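Local coordinates for peptidoglycan hydrolase FlgJ (Sphingomonas sp. A1, PDB 2ZYC), which probably hydrolyses peptidoglycan as a flagellum-specific muramidase so that the rod can be assembled in the periplasmic space, with its C-terminal glycosyl hydrolase family 73 domain represented here, at residues H25-E34 / Y136-I144; G64-V72 / V81-Y89. The protein carries 2 engineered substitutions. All coordinates share one frame; numbering follows the deposited sequence.

Contact 1 of 2, residues H25-E34 / Y136-I144; sequences HFLVAQAALE and YADKLARVI
I144, L33 and Y136 bury the most surface where helix 25-34 crosses helix 136-144, the axes inclined at 119° and 8.8 Å apart at their closest. At one end both branches of I144 bear on F26. Its CG2 touches F26 CE1 at 3.4 Å, while CD1 lies over one face of the phenyl ring, toward the rim. I144 CG1 is also pressed against A29 CB at 3.4 Å, tighter than usual carbon contact, and the small alanine lets the backbones come close there. H25 turns its ring edge to I144 O. Nearer the other end, L33 is a knob in the hole formed by Y136, K139, L140 and V143; its CD2 rests 3.8 Å from L140 CA. L140 answers by laying CD1 on Q30 CA at 3.5 Å. Farther along, Y136 swings its ring across to helix 25-34 because CG is anti to the backbone N (chi1 -171°). Its hydroxyl gives a hydrogen bond to E34 OE2 at 3.2 Å, met on the anti side of the carboxylate, and takes a weak one from Q30 NE2 at 3.4 Å. E34 OE1 is bonded to N55, beyond both helices. The chemistry thus changes along the interface, from close apolar packing round I144 to a polar end where Y136 and N55 each grip one oxygen of E34 and help fix the carboxylate's orientation.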
loop_
_atom_site.group_PDB
_atom_site.type_symbol
_atom_site.label_atom_id
_atom_site.label_comp_id
_atom_site.label_asym_id
_atom_site.label_seq_id
_atom_site.Cartn_x
_atom_site.Cartn_y
_atom_site.Cartn_z
ATOM N N HIS A 25 9.163 3.748 -2.702
ATOM C CA HIS A 25 9.106 2.306 -2.942
ATOM C C HIS A 25 8.617 1.511 -1.731
ATOM O O HIS A 25 8.171 0.370 -1.888
ATOM C CB HIS A 25 10.436 1.766 -3.491
ATOM C CG HIS A 25 11.510 1.583 -2.465
ATOM N ND1 HIS A 25 12.141 2.641 -1.844
ATOM C CD2 HIS A 25 12.113 0.462 -2.003
ATOM C CE1 HIS A 25 13.065 2.176 -1.023
ATOM N NE2 HIS A 25 13.066 0.858 -1.099
ATOM N N PHE A 26 8.693 2.104 -0.534
ATOM C CA PHE A 26 8.104 1.454 0.658
ATOM C C PHE A 26 6.597 1.269 0.457
ATOM O O PHE A 26 6.036 0.225 0.815
ATOM C CB PHE A 26 8.331 2.275 1.939
ATOM C CG PHE A 26 9.731 2.189 2.503
ATOM C CD1 PHE A 26 10.796 1.706 1.749
ATOM C CD2 PHE A 26 9.981 2.631 3.803
ATOM C CE1 PHE A 26 12.084 1.638 2.286
ATOM C CE2 PHE A 26 11.269 2.582 4.338
ATOM C CZ PHE A 26 12.319 2.086 3.569
ATOM N N LEU A 27 5.955 2.283 -0.118
ATOM C CA LEU A 27 4.509 2.258 -0.343
ATOM C C LEU A 27 4.118 1.377 -1.528
ATOM O O LEU A 27 3.074 0.717 -1.500
ATOM C CB LEU A 27 3.963 3.682 -0.509
ATOM C CG LEU A 27 4.144 4.608 0.703
ATOM C CD1 LEU A 27 3.539 5.962 0.412
ATOM C CD2 LEU A 27 3.530 4.015 1.973
ATOM N N VAL A 28 4.954 1.372 -2.566
ATOM C CA VAL A 28 4.775 0.461 -3.706
ATOM C C VAL A 28 4.863 -0.988 -3.226
ATOM O O VAL A 28 4.030 -1.824 -3.590
ATOM C CB VAL A 28 5.825 0.703 -4.820
ATOM C CG1 VAL A 28 5.687 -0.359 -5.934
ATOM C CG2 VAL A 28 5.690 2.127 -5.395
ATOM N N ALA A 29 5.872 -1.268 -2.398
ATOM C CA ALA A 29 6.065 -2.600 -1.835
ATOM C C ALA A 29 4.854 -3.022 -1.029
ATOM O O ALA A 29 4.353 -4.141 -1.185
ATOM C CB ALA A 29 7.319 -2.648 -0.978
ATOM N N GLN A 30 4.368 -2.116 -0.185
ATOM C CA GLN A 30 3.241 -2.443 0.679
ATOM C C GLN A 30 1.985 -2.787 -0.126
ATOM O O GLN A 30 1.300 -3.783 0.167
ATOM C CB GLN A 30 2.960 -1.324 1.669
ATOM C CG GLN A 30 1.992 -1.773 2.771
ATOM C CD GLN A 30 1.583 -0.654 3.691
ATOM O OE1 GLN A 30 1.973 0.499 3.501
ATOM N NE2 GLN A 30 0.786 -0.987 4.708
ATOM N N ALA A 31 1.705 -1.973 -1.139
ATOM C CA ALA A 31 0.562 -2.198 -2.029
ATOM C C ALA A 31 0.704 -3.529 -2.781
ATOM O O ALA A 31 -0.273 -4.264 -2.937
ATOM C CB ALA A 31 0.418 -1.046 -2.993
ATOM N N ALA A 32 1.921 -3.820 -3.235
ATOM C CA ALA A 32 2.245 -5.087 -3.898
ATOM C C ALA A 32 1.989 -6.296 -2.992
ATOM O O ALA A 32 1.408 -7.293 -3.423
ATOM C CB ALA A 32 3.691 -5.089 -4.365
ATOM N N LEU A 33 2.441 -6.211 -1.744
ATOM C CA LEU A 33 2.242 -7.300 -0.794
ATOM C C LEU A 33 0.745 -7.522 -0.556
ATOM O O LEU A 33 0.265 -8.667 -0.542
ATOM C CB LEU A 33 2.957 -6.994 0.526
ATOM C CG LEU A 33 2.827 -8.060 1.627
ATOM C CD1 LEU A 33 3.390 -9.398 1.148
ATOM C CD2 LEU A 33 3.544 -7.600 2.885
ATOM N N GLU A 34 0.014 -6.420 -0.393
ATOM C CA GLU A 34 -1.414 -6.481 -0.073
ATOM C C GLU A 34 -2.280 -7.070 -1.181
ATOM O O GLU A 34 -3.305 -7.692 -0.909
ATOM C CB GLU A 34 -1.947 -5.099 0.326
ATOM C CG GLU A 34 -1.480 -4.635 1.701
ATOM C CD GLU A 34 -1.737 -5.674 2.793
ATOM O OE1 GLU A 34 -2.861 -6.218 2.848
ATOM O OE2 GLU A 34 -0.818 -5.934 3.601
ATOM N N TYR A 136 4.423 -9.822 9.822
ATOM C CA TYR A 136 4.153 -8.744 8.853
ATOM C C TYR A 136 5.385 -7.925 8.486
ATOM O O TYR A 136 5.643 -7.689 7.300
ATOM C CB TYR A 136 3.004 -7.811 9.289
ATOM C CG TYR A 136 2.600 -6.859 8.174
ATOM C CD1 TYR A 136 1.826 -7.305 7.101
ATOM C CD2 TYR A 136 3.022 -5.529 8.176
ATOM C CE1 TYR A 136 1.468 -6.448 6.061
ATOM C CE2 TYR A 136 2.669 -4.661 7.140
ATOM C CZ TYR A 136 1.889 -5.129 6.092
ATOM O OH TYR A 136 1.530 -4.290 5.059
ATOM N N ALA A 137 6.148 -7.504 9.495
ATOM C CA ALA A 137 7.335 -6.688 9.267
ATOM C C ALA A 137 8.381 -7.422 8.430
ATOM O O ALA A 137 8.959 -6.849 7.510
ATOM C CB ALA A 137 7.931 -6.196 10.594
ATOM N N ASP A 138 8.591 -8.702 8.736
ATOM C CA ASP A 138 9.532 -9.529 7.988
ATOM C C ASP A 138 9.098 -9.684 6.532
ATOM O O ASP A 138 9.915 -9.553 5.620
ATOM C CB ASP A 138 9.670 -10.912 8.629
ATOM C CG ASP A 138 10.527 -10.901 9.886
ATOM O OD1 ASP A 138 11.194 -9.881 10.176
ATOM O OD2 ASP A 138 10.529 -11.937 10.588
ATOM N N LYS A 139 7.814 -9.964 6.330
ATOM C CA LYS A 139 7.271 -10.170 4.982
ATOM C C LYS A 139 7.320 -8.891 4.144
ATOM O O LYS A 139 7.720 -8.930 2.973
ATOM C CB LYS A 139 5.853 -10.723 5.055
ATOM C CG LYS A 139 5.796 -12.152 5.569
ATOM C CD LYS A 139 4.366 -12.567 5.811
ATOM C CE LYS A 139 4.296 -13.928 6.483
ATOM N NZ LYS A 139 2.929 -14.165 7.014
ATOM N N LEU A 140 6.949 -7.760 4.742
ATOM C CA LEU A 140 6.994 -6.488 4.018
ATOM C C LEU A 140 8.417 -6.022 3.741
ATOM O O LEU A 140 8.724 -5.552 2.640
ATOM C CB LEU A 140 6.188 -5.398 4.749
ATOM C CG LEU A 140 6.129 -4.011 4.091
ATOM C CD1 LEU A 140 5.677 -4.083 2.626
ATOM C CD2 LEU A 140 5.217 -3.092 4.889
ATOM N N ALA A 141 9.288 -6.156 4.735
ATOM C CA ALA A 141 10.708 -5.825 4.557
ATOM C C ALA A 141 11.322 -6.650 3.414
ATOM O O ALA A 141 12.108 -6.126 2.624
ATOM C CB ALA A 141 11.482 -6.027 5.858
ATOM N N ARG A 142 10.943 -7.927 3.320
ATOM C CA ARG A 142 11.437 -8.784 2.242
ATOM C C ARG A 142 11.073 -8.237 0.850
ATOM O O ARG A 142 11.886 -8.286 -0.070
ATOM C CB ARG A 142 10.955 -10.237 2.404
ATOM C CG ARG A 142 11.749 -11.225 1.540
ATOM C CD ARG A 142 11.240 -12.663 1.660
ATOM N NE ARG A 142 12.130 -13.585 0.947
ATOM C CZ ARG A 142 11.806 -14.822 0.576
ATOM N NH1 ARG A 142 12.694 -15.574 -0.072
ATOM N NH2 ARG A 142 10.599 -15.308 0.846
ATOM N N VAL A 143 9.858 -7.708 0.702
ATOM C CA VAL A 143 9.444 -7.119 -0.573
ATOM C C VAL A 143 10.208 -5.810 -0.823
ATOM O O VAL A 143 10.712 -5.572 -1.930
ATOM C CB VAL A 143 7.901 -6.889 -0.662
ATOM C CG1 VAL A 143 7.515 -6.257 -2.000
ATOM C CG2 VAL A 143 7.142 -8.200 -0.480
ATOM N N ILE A 144 10.297 -4.977 0.214
ATOM C CA ILE A 144 10.963 -3.680 0.120
ATOM C C ILE A 144 12.422 -3.811 -0.332
ATOM O O ILE A 144 12.884 -3.047 -1.186
ATOM C CB ILE A 144 10.873 -2.898 1.455
ATOM C CG1 ILE A 144 9.429 -2.435 1.695
ATOM C CG2 ILE A 144 11.820 -1.691 1.450
ATOM C CD1 ILE A 144 9.186 -1.780 3.058
#

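Contact 2 of 2, residues G64-V72 / V81-Y89; sequences GKVVEARTV and VRVERFRAY
V66 and R85 meet across the two strands with the methyl CG1 of V66 over the centre of the R85 guanidinium, 3.7 Å above its plane. R85 reaches this position through a bend at chi3 (54°), which folds the chain end back over the valine. The same group turns its edge to E68, whose extended chain runs alongside R85, and a long salt bridge of 3.8 Å joins E68 OE2 to R85 NH1. V83 adds its CG1 to the flank of E68, and R70 CG lies 3.7 Å from V81 CG1. The other face carries V67, A69, T71, R82, E84, F86 and A88, among others. Here F86 directs its ring along the neighbouring strand, so that V67 O, A69 O and T71 CG2 all lie at the ring edge and A69 CB approaches CE2 obliquely at 3.7 Å. E84 is bent at chi2 (60°): OE1 accepts the backbone N of R85 on its anti lone pair, and OE2 forms a salt bridge with R82 NH2 at 3.2 Å. A water donates to E84 OE2 at 2.7 Å and hydrogen-bonds T71 OG1, tying the strands together through side chains. Paired backbone bonds link V67 with F86 and A69 with E84; V67 N to F86 O measures 2.9 Å. This is a twisted antiparallel beta hairpin, consistent with the small beta lobe that faces the helical lobe in lysozyme-clan enzymes.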
loop_
_atom_site.group_PDB
_atom_site.type_symbol
_atom_site.label_atom_id
_atom_site.label_comp_id
_atom_site.label_asym_id
_atom_site.label_seq_id
_atom_site.Cartn_x
_atom_site.Cartn_y
_atom_site.Cartn_z
ATOM N N GLY A 64 -17.802 7.067 2.679
ATOM C CA GLY A 64 -17.604 6.897 1.246
ATOM C C GLY A 64 -18.239 5.624 0.718
ATOM O O GLY A 64 -19.033 4.965 1.404
ATOM N N LYS A 65 -17.882 5.276 -0.515
ATOM C CA LYS A 65 -18.331 4.044 -1.125
ATOM C C LYS A 65 -17.784 2.846 -0.354
ATOM O O LYS A 65 -16.650 2.870 0.127
ATOM C CB LYS A 65 -17.872 3.990 -2.581
ATOM C CG LYS A 65 -18.511 2.883 -3.400
ATOM C CD LYS A 65 -18.023 2.923 -4.836
ATOM C CE LYS A 65 -18.750 1.880 -5.679
ATOM N NZ LYS A 65 -18.644 2.194 -7.134
ATOM N N VAL A 66 -18.610 1.811 -0.247
ATOM C CA VAL A 66 -18.273 0.594 0.478
ATOM C C VAL A 66 -18.401 -0.624 -0.428
ATOM O O VAL A 66 -19.358 -0.745 -1.204
ATOM C CB VAL A 66 -19.169 0.422 1.732
ATOM C CG1 VAL A 66 -18.979 -0.960 2.365
ATOM C CG2 VAL A 66 -18.888 1.536 2.750
ATOM N N VAL A 67 -17.428 -1.520 -0.328
ATOM C CA VAL A 67 -17.487 -2.789 -1.022
ATOM C C VAL A 67 -17.350 -3.913 0.001
ATOM O O VAL A 67 -16.473 -3.882 0.872
ATOM C CB VAL A 67 -16.431 -2.884 -2.172
ATOM C CG1 VAL A 67 -15.016 -2.607 -1.656
ATOM C CG2 VAL A 67 -16.513 -4.238 -2.876
ATOM N N GLU A 68 -18.253 -4.884 -0.076
ATOM C CA GLU A 68 -18.178 -6.047 0.791
ATOM C C GLU A 68 -17.344 -7.122 0.120
ATOM O O GLU A 68 -17.428 -7.323 -1.100
ATOM C CB GLU A 68 -19.574 -6.564 1.163
ATOM C CG GLU A 68 -20.267 -5.687 2.200
ATOM C CD GLU A 68 -21.750 -5.986 2.374
ATOM O OE1 GLU A 68 -22.194 -7.108 2.054
ATOM O OE2 GLU A 68 -22.473 -5.079 2.838
ATOM N N ALA A 69 -16.513 -7.784 0.914
ATOM C CA ALA A 69 -15.688 -8.883 0.426
ATOM C C ALA A 69 -15.490 -9.900 1.538
ATOM O O ALA A 69 -15.411 -9.547 2.718
ATOM C CB ALA A 69 -14.350 -8.370 -0.092
ATOM N N ARG A 70 -15.436 -11.172 1.163
ATOM C CA ARG A 70 -15.272 -12.231 2.147
ATOM C C ARG A 70 -13.810 -12.378 2.581
ATOM O O ARG A 70 -12.889 -12.291 1.761
ATOM C CB ARG A 70 -15.833 -13.553 1.617
ATOM C CG ARG A 70 -17.360 -13.584 1.501
ATOM C CD ARG A 70 -17.819 -14.812 0.724
ATOM N NE ARG A 70 -17.051 -14.958 -0.509
ATOM C CZ ARG A 70 -16.613 -16.115 -0.997
ATOM N NH1 ARG A 70 -16.866 -17.253 -0.362
ATOM N NH2 ARG A 70 -15.916 -16.130 -2.124
ATOM N N THR A 71 -13.611 -12.573 3.882
ATOM C CA THR A 71 -12.279 -12.822 4.430
ATOM C C THR A 71 -12.238 -14.219 5.052
ATOM O O THR A 71 -13.252 -14.928 5.060
ATOM C CB THR A 71 -11.859 -11.747 5.471
ATOM O OG1 THR A 71 -12.807 -11.708 6.545
ATOM C CG2 THR A 71 -11.769 -10.372 4.823
ATOM N N VAL A 72 -11.066 -14.604 5.554
ATOM C CA VAL A 72 -10.866 -15.899 6.214
ATOM C C VAL A 72 -11.189 -15.818 7.708
ATOM O O VAL A 72 -10.725 -14.919 8.413
ATOM C CB VAL A 72 -9.416 -16.438 5.995
ATOM C CG1 VAL A 72 -9.068 -17.526 7.005
ATOM C CG2 VAL A 72 -9.246 -16.956 4.568
ATOM N N VAL A 81 -15.554 -18.125 7.147
ATOM C CA VAL A 81 -15.720 -17.009 6.215
ATOM C C VAL A 81 -16.559 -15.890 6.849
ATOM O O VAL A 81 -17.702 -16.112 7.268
ATOM C CB VAL A 81 -16.363 -17.479 4.871
ATOM C CG1 VAL A 81 -16.775 -16.297 4.008
ATOM C CG2 VAL A 81 -15.415 -18.400 4.096
ATOM N N ARG A 82 -15.969 -14.699 6.926
ATOM C CA ARG A 82 -16.664 -13.488 7.357
ATOM C C ARG A 82 -16.887 -12.597 6.149
ATOM O O ARG A 82 -16.097 -12.618 5.209
ATOM C CB ARG A 82 -15.819 -12.704 8.367
ATOM C CG ARG A 82 -15.914 -13.180 9.799
ATOM C CD ARG A 82 -15.289 -12.168 10.759
ATOM N NE ARG A 82 -16.109 -10.962 10.895
ATOM C CZ ARG A 82 -15.737 -9.740 10.513
ATOM N NH1 ARG A 82 -16.568 -8.719 10.678
ATOM N NH2 ARG A 82 -14.540 -9.532 9.976
ATOM N N VAL A 83 -17.961 -11.817 6.175
ATOM C CA VAL A 83 -18.104 -10.714 5.235
ATOM C C VAL A 83 -17.509 -9.467 5.895
ATOM O O VAL A 83 -17.905 -9.086 7.005
ATOM C CB VAL A 83 -19.572 -10.475 4.826
ATOM C CG1 VAL A 83 -19.680 -9.285 3.885
ATOM C CG2 VAL A 83 -20.155 -11.724 4.162
ATOM N N GLU A 84 -16.544 -8.853 5.214
ATOM C CA GLU A 84 -15.907 -7.634 5.703
ATOM C C GLU A 84 -16.269 -6.443 4.824
ATOM O O GLU A 84 -16.478 -6.591 3.616
ATOM C CB GLU A 84 -14.383 -7.813 5.772
ATOM C CG GLU A 84 -13.610 -6.645 6.386
ATOM C CD GLU A 84 -14.021 -6.353 7.816
ATOM O OE1 GLU A 84 -15.011 -5.612 8.011
ATOM O OE2 GLU A 84 -13.353 -6.861 8.736
ATOM N N ARG A 85 -16.347 -5.268 5.443
ATOM C CA ARG A 85 -16.682 -4.041 4.735
ATOM C C ARG A 85 -15.411 -3.249 4.474
ATOM O O ARG A 85 -14.684 -2.889 5.409
ATOM C CB ARG A 85 -17.698 -3.210 5.523
ATOM C CG ARG A 85 -19.084 -3.854 5.536
ATOM C CD ARG A 85 -20.009 -3.217 6.550
ATOM N NE ARG A 85 -20.115 -1.773 6.381
ATOM C CZ ARG A 85 -20.951 -1.158 5.552
ATOM N NH1 ARG A 85 -21.782 -1.858 4.786
ATOM N NH2 ARG A 85 -20.951 0.169 5.494
ATOM N N PHE A 86 -15.149 -3.012 3.193
ATOM C CA PHE A 86 -13.947 -2.314 2.750
ATOM C C PHE A 86 -14.273 -0.984 2.098
ATOM O O PHE A 86 -15.324 -0.816 1.479
ATOM C CB PHE A 86 -13.176 -3.182 1.750
ATOM C CG PHE A 86 -12.571 -4.404 2.356
ATOM C CD1 PHE A 86 -11.344 -4.329 3.018
ATOM C CD2 PHE A 86 -13.223 -5.633 2.271
ATOM C CE1 PHE A 86 -10.768 -5.473 3.593
ATOM C CE2 PHE A 86 -12.665 -6.775 2.835
ATOM C CZ PHE A 86 -11.429 -6.698 3.503
ATOM N N ARG A 87 -13.349 -0.038 2.220
ATOM C CA ARG A 87 -13.474 1.230 1.513
ATOM C C ARG A 87 -13.354 0.999 0.008
ATOM O O ARG A 87 -12.664 0.078 -0.429
ATOM C CB ARG A 87 -12.397 2.203 1.987
ATOM C CG ARG A 87 -12.424 2.424 3.496
ATOM C CD ARG A 87 -11.427 3.497 3.930
ATOM N NE ARG A 87 -11.393 3.624 5.389
ATOM C CZ ARG A 87 -10.755 4.586 6.050
ATOM N NH1 ARG A 87 -10.102 5.526 5.396
ATOM N NH2 ARG A 87 -10.775 4.609 7.379
ATOM N N ALA A 88 -14.052 1.817 -0.770
ATOM C CA ALA A 88 -13.886 1.818 -2.228
ATOM C C ALA A 88 -13.689 3.237 -2.727
ATOM O O ALA A 88 -14.230 4.199 -2.154
ATOM C CB ALA A 88 -15.079 1.155 -2.920
ATOM N N TYR A 89 -12.918 3.364 -3.804
ATOM C CA TYR A 89 -12.480 4.662 -4.292
ATOM C C TYR A 89 -12.762 4.776 -5.787
ATOM O O TYR A 89 -13.151 3.797 -6.416
ATOM C CB TYR A 89 -10.982 4.831 -4.044
ATOM C CG TYR A 89 -10.555 4.608 -2.610
ATOM C CD1 TYR A 89 -10.739 5.605 -1.647
ATOM C CD2 TYR A 89 -9.973 3.399 -2.219
ATOM C CE1 TYR A 89 -10.328 5.407 -0.317
ATOM C CE2 TYR A 89 -9.563 3.185 -0.901
ATOM C CZ TYR A 89 -9.747 4.195 0.041
ATOM O OH TYR A 89 -9.339 3.972 1.335
HETATM O O HOH W 1 -15.420 6.569 -1.935
HETATM O O HOH W 2 -12.095 -9.108 7.964
#

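Contact 1 lies in the helical core and contact 2 in the beta hairpin of one family 73 domain; their centres are 22 Å apart and their nearest atoms about 8 Å, without touching. The chain runs from helix 24-35 through a long loop into the hairpin, and that loop connects the two: N55 hydrogen-bonds E34, while I56 and A58, a little farther on, make backbone bonds with R87 and R85. Helix 92-105 supplies a second link, Y99 bonding Q30 weakly and D98 holding R87 and Y89. As in lysozyme-clan relatives, the substrate cleft probably lies between these helical and beta parts, which would put the E34 end of contact 1 near it.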